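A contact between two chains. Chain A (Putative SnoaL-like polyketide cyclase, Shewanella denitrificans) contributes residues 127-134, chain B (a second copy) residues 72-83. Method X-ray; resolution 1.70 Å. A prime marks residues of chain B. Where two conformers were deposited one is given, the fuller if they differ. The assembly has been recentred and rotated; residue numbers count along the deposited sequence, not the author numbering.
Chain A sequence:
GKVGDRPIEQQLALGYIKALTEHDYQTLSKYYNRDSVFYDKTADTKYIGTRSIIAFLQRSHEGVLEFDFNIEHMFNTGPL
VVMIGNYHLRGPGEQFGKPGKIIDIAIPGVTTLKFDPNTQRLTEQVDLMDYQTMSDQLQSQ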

# COMPACT_ATOMS: atom_id res chain seq x y z
N ASP A 127 -6.39 2.31 4.10
CA ASP A 127 -6.29 3.18 2.94
C ASP A 127 -5.05 4.01 3.04
O ASP A 127 -4.73 4.53 4.11
CB ASP A 127 -7.50 4.12 2.81
CG ASP A 127 -8.73 3.46 2.28
OD1 ASP A 127 -8.71 2.26 1.86
OD2 ASP A 127 -9.76 4.15 2.31
N LEU A 128 -4.34 4.13 1.91
CA LEU A 128 -3.25 5.09 1.78
C LEU A 128 -3.63 5.98 0.58
O LEU A 128 -3.63 5.52 -0.55
CB LEU A 128 -1.90 4.38 1.54
CG LEU A 128 -1.31 3.45 2.61
CD1 LEU A 128 -0.32 2.44 2.04
CD2 LEU A 128 -0.65 4.31 3.68
N MSE A 129 -3.98 7.25 0.81
CA MSE A 129 -4.54 8.10 -0.22
C MSE A 129 -3.60 9.25 -0.51
O MSE A 129 -2.98 9.80 0.41
CB MSE A 129 -5.89 8.66 0.20
CG MSE A 129 -6.93 7.66 0.61
SE MSE A 129 -7.58 6.74 -0.99
CE MSE A 129 -8.24 8.24 -1.91
N ASP A 130 -3.49 9.61 -1.79
CA ASP A 130 -2.66 10.74 -2.20
C ASP A 130 -3.43 12.08 -2.05
O ASP A 130 -3.97 12.63 -3.01
CB ASP A 130 -2.16 10.52 -3.63
CG ASP A 130 -1.27 11.61 -4.16
OD1 ASP A 130 -0.90 12.58 -3.46
OD2 ASP A 130 -0.97 11.51 -5.37
N TYR A 131 -3.50 12.55 -0.81
CA TYR A 131 -4.24 13.79 -0.50
C TYR A 131 -3.62 15.06 -1.06
O TYR A 131 -4.35 16.02 -1.34
CB TYR A 131 -4.48 13.93 1.01
CG TYR A 131 -5.43 12.93 1.56
CD1 TYR A 131 -6.76 12.90 1.12
CD2 TYR A 131 -5.02 11.99 2.51
CE1 TYR A 131 -7.66 11.98 1.60
CE2 TYR A 131 -5.92 11.04 3.01
CZ TYR A 131 -7.25 11.07 2.56
OH TYR A 131 -8.17 10.19 3.01
N GLN A 132 -2.31 15.09 -1.30
CA GLN A 132 -1.75 16.26 -2.01
C GLN A 132 -2.30 16.39 -3.44
O GLN A 132 -2.59 17.51 -3.89
CB GLN A 132 -0.21 16.30 -2.01
CG GLN A 132 0.37 17.62 -2.50
CD GLN A 132 -0.01 18.80 -1.60
OE1 GLN A 132 0.23 18.78 -0.40
NE2 GLN A 132 -0.63 19.81 -2.18
N THR A 133 -2.45 15.27 -4.16
CA THR A 133 -3.01 15.31 -5.53
C THR A 133 -4.47 15.83 -5.44
O THR A 133 -4.90 16.67 -6.24
CB THR A 133 -2.91 13.91 -6.22
OG1 THR A 133 -1.53 13.62 -6.48
CG2 THR A 133 -3.63 13.89 -7.54
N MSE A 134 -5.20 15.42 -4.40
CA MSE A 134 -6.58 15.88 -4.22
C MSE A 134 -6.62 17.39 -3.99
O MSE A 134 -7.42 18.10 -4.60
CB MSE A 134 -7.26 15.20 -3.01
CG MSE A 134 -8.76 15.49 -2.91
SE MSE A 134 -9.46 14.63 -1.34
CE MSE A 134 -8.97 16.02 -0.22
N GLU B 72 6.44 3.93 -10.13
CA GLU B 72 5.42 4.50 -11.03
C GLU B 72 4.78 5.77 -10.45
O GLU B 72 4.48 6.74 -11.16
CB GLU B 72 4.33 3.45 -11.31
CG GLU B 72 4.86 2.21 -11.96
CD GLU B 72 3.88 1.03 -11.92
OE1 GLU B 72 3.08 0.91 -10.94
OE2 GLU B 72 3.95 0.20 -12.86
N HIS B 73 4.53 5.76 -9.14
CA HIS B 73 3.99 6.94 -8.45
C HIS B 73 4.45 6.94 -7.00
O HIS B 73 4.58 5.88 -6.40
CB HIS B 73 2.44 6.95 -8.54
CG HIS B 73 1.81 8.22 -8.03
ND1 HIS B 73 2.26 9.48 -8.39
CD2 HIS B 73 0.82 8.43 -7.14
CE1 HIS B 73 1.55 10.40 -7.77
NE2 HIS B 73 0.66 9.79 -7.00
N MSE B 74 4.71 8.13 -6.45
CA MSE B 74 5.15 8.33 -5.08
C MSE B 74 4.42 9.53 -4.50
O MSE B 74 4.28 10.53 -5.19
CB MSE B 74 6.67 8.63 -5.02
CG MSE B 74 7.23 8.96 -3.60
SE MSE B 74 9.22 8.90 -3.45
CE MSE B 74 9.38 7.94 -5.15
N PHE B 75 4.01 9.44 -3.24
CA PHE B 75 3.40 10.56 -2.61
C PHE B 75 3.65 10.49 -1.12
O PHE B 75 4.21 9.53 -0.65
CB PHE B 75 1.88 10.62 -2.95
CG PHE B 75 1.11 9.38 -2.57
CD1 PHE B 75 0.94 8.35 -3.48
CD2 PHE B 75 0.46 9.30 -1.34
CE1 PHE B 75 0.17 7.22 -3.15
CE2 PHE B 75 -0.30 8.19 -0.99
CZ PHE B 75 -0.44 7.13 -1.89
N ASN B 76 3.32 11.53 -0.37
CA ASN B 76 3.48 11.47 1.08
C ASN B 76 2.48 12.33 1.81
O ASN B 76 1.94 13.26 1.25
CB ASN B 76 4.90 11.90 1.51
CG ASN B 76 5.12 13.40 1.38
OD1 ASN B 76 5.10 13.96 0.26
ND2 ASN B 76 5.27 14.09 2.53
N THR B 77 2.22 11.97 3.07
CA THR B 77 1.60 12.86 4.04
C THR B 77 2.58 12.93 5.20
O THR B 77 2.82 11.92 5.87
CB THR B 77 0.28 12.27 4.55
OG1 THR B 77 -0.69 12.26 3.51
CG2 THR B 77 -0.28 13.13 5.71
N GLY B 78 3.10 14.11 5.46
CA GLY B 78 4.20 14.28 6.40
C GLY B 78 5.28 13.23 6.28
O GLY B 78 5.79 12.98 5.19
N PRO B 79 5.63 12.58 7.41
CA PRO B 79 6.79 11.68 7.38
C PRO B 79 6.53 10.34 6.70
O PRO B 79 7.48 9.55 6.60
CB PRO B 79 7.04 11.40 8.87
CG PRO B 79 5.73 11.39 9.47
CD PRO B 79 4.96 12.55 8.73
N LEU B 80 5.29 10.06 6.28
CA LEU B 80 4.98 8.76 5.63
C LEU B 80 5.02 8.91 4.11
O LEU B 80 4.20 9.66 3.52
CB LEU B 80 3.59 8.22 6.04
CG LEU B 80 3.12 6.87 5.45
CD1 LEU B 80 3.92 5.73 6.02
CD2 LEU B 80 1.64 6.61 5.67
N VAL B 81 5.90 8.15 3.48
CA VAL B 81 6.02 8.16 2.00
C VAL B 81 5.49 6.85 1.46
O VAL B 81 5.81 5.77 2.01
CB VAL B 81 7.51 8.36 1.54
CG1 VAL B 81 7.61 8.51 -0.01
CG2 VAL B 81 8.14 9.58 2.22
N VAL B 82 4.65 6.94 0.43
CA VAL B 82 4.08 5.73 -0.25
C VAL B 82 4.66 5.66 -1.64
O VAL B 82 4.70 6.63 -2.37
CB VAL B 82 2.53 5.82 -0.33
CG1 VAL B 82 1.94 4.54 -1.00
CG2 VAL B 82 1.94 5.99 1.08
N MSE B 83 5.20 4.50 -2.00
CA MSE B 83 5.77 4.33 -3.33
C MSE B 83 5.13 3.10 -3.97
O MSE B 83 5.13 1.99 -3.40
CB MSE B 83 7.29 4.13 -3.25
CG MSE B 83 8.02 5.40 -2.81
SE MSE B 83 9.78 4.90 -2.29
CE MSE B 83 9.15 4.32 -0.68
O HOH W 1 -0.59 11.23 1.14
O HOH W 2 -0.23 13.04 -0.86
O HOH W 3 1.26 16.47 1.37

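Three residues, Phe75′, Leu128 and Asp130, cover the most surface in this contact, which buries 364 Å² summed over both sides. Phe75′ meets both of the others.

Phe75′ lies on a strand of chain B with its CA-to-CB bond directed toward chain A and chi1 at 57° (p). Its ring lies beneath the Asp130 side chain: Asp130 CB is 3.6 Å from the ring centroid and 13° off the ring normal, a CH-pi contact over the face. The edge of the same ring meets backbone, with Phe75′ CZ 3.8 Å from Leu128 O, and Phe75′ CE2 is 3.4 Å from Met129 O. A flat aromatic side chain suits this site because it offers a broad apolar face to a methylene group while its edge meets the carbonyl oxygen of Leu128.

Asp130 is buried, so its carboxylate needs partners, and both oxygens find them. Asp130 OD2 accepts a hydrogen bond from His73′ NE2 at 2.9 Å with an N-H...acceptor angle of 164°, the one direct hydrogen bond between the stretches; OD2 lies near the plane of the imidazole, as a ring nitrogen donor requires. Within chain A, Thr133 OG1 also donates to Asp130 OD2, at a very short 2.4 Å. Asp130 OD1 accepts from Thr133 N at 3.2 Å and 157°, capping the helix that begins at the next residue. One carboxylate thus serves helix capping and chain association together, a role for which the short aspartate side chain, here with chi1 at -179° (t), is well suited.

Leu128 supplies the apolar end of the contact. Its CA-to-CB bond points toward chain B, and its CD2 methyl lies 3.8 Å from Leu80′ CD2 and 4.0 Å from Val82′ CG2. All three residues are buried, and branched aliphatic side chains fill such a site without leaving polar atoms unpaired. The chain B partners are held in register by a hairpin: Phe75′ N donates to Val82′ O at 3.0 Å and Val82′ N to Phe75′ O at 2.8 Å, while a type II' turn from Thr77′ to Leu80′ joins the strands. Gly78′ has a phi of 43°, a value that favours glycine.

Water extends the polar side of the contact. Water 1 donates to Met129 O at 2.9 Å and is hydrogen-bonded to Thr77′ OG1 at 2.6 Å. Water 2 accepts from Gln132 N at 3.0 Å and lies 2.7 Å from Asp130 OD1 and 3.0 Å from Asn76′ O, linking the start of the helix to the strand backbone.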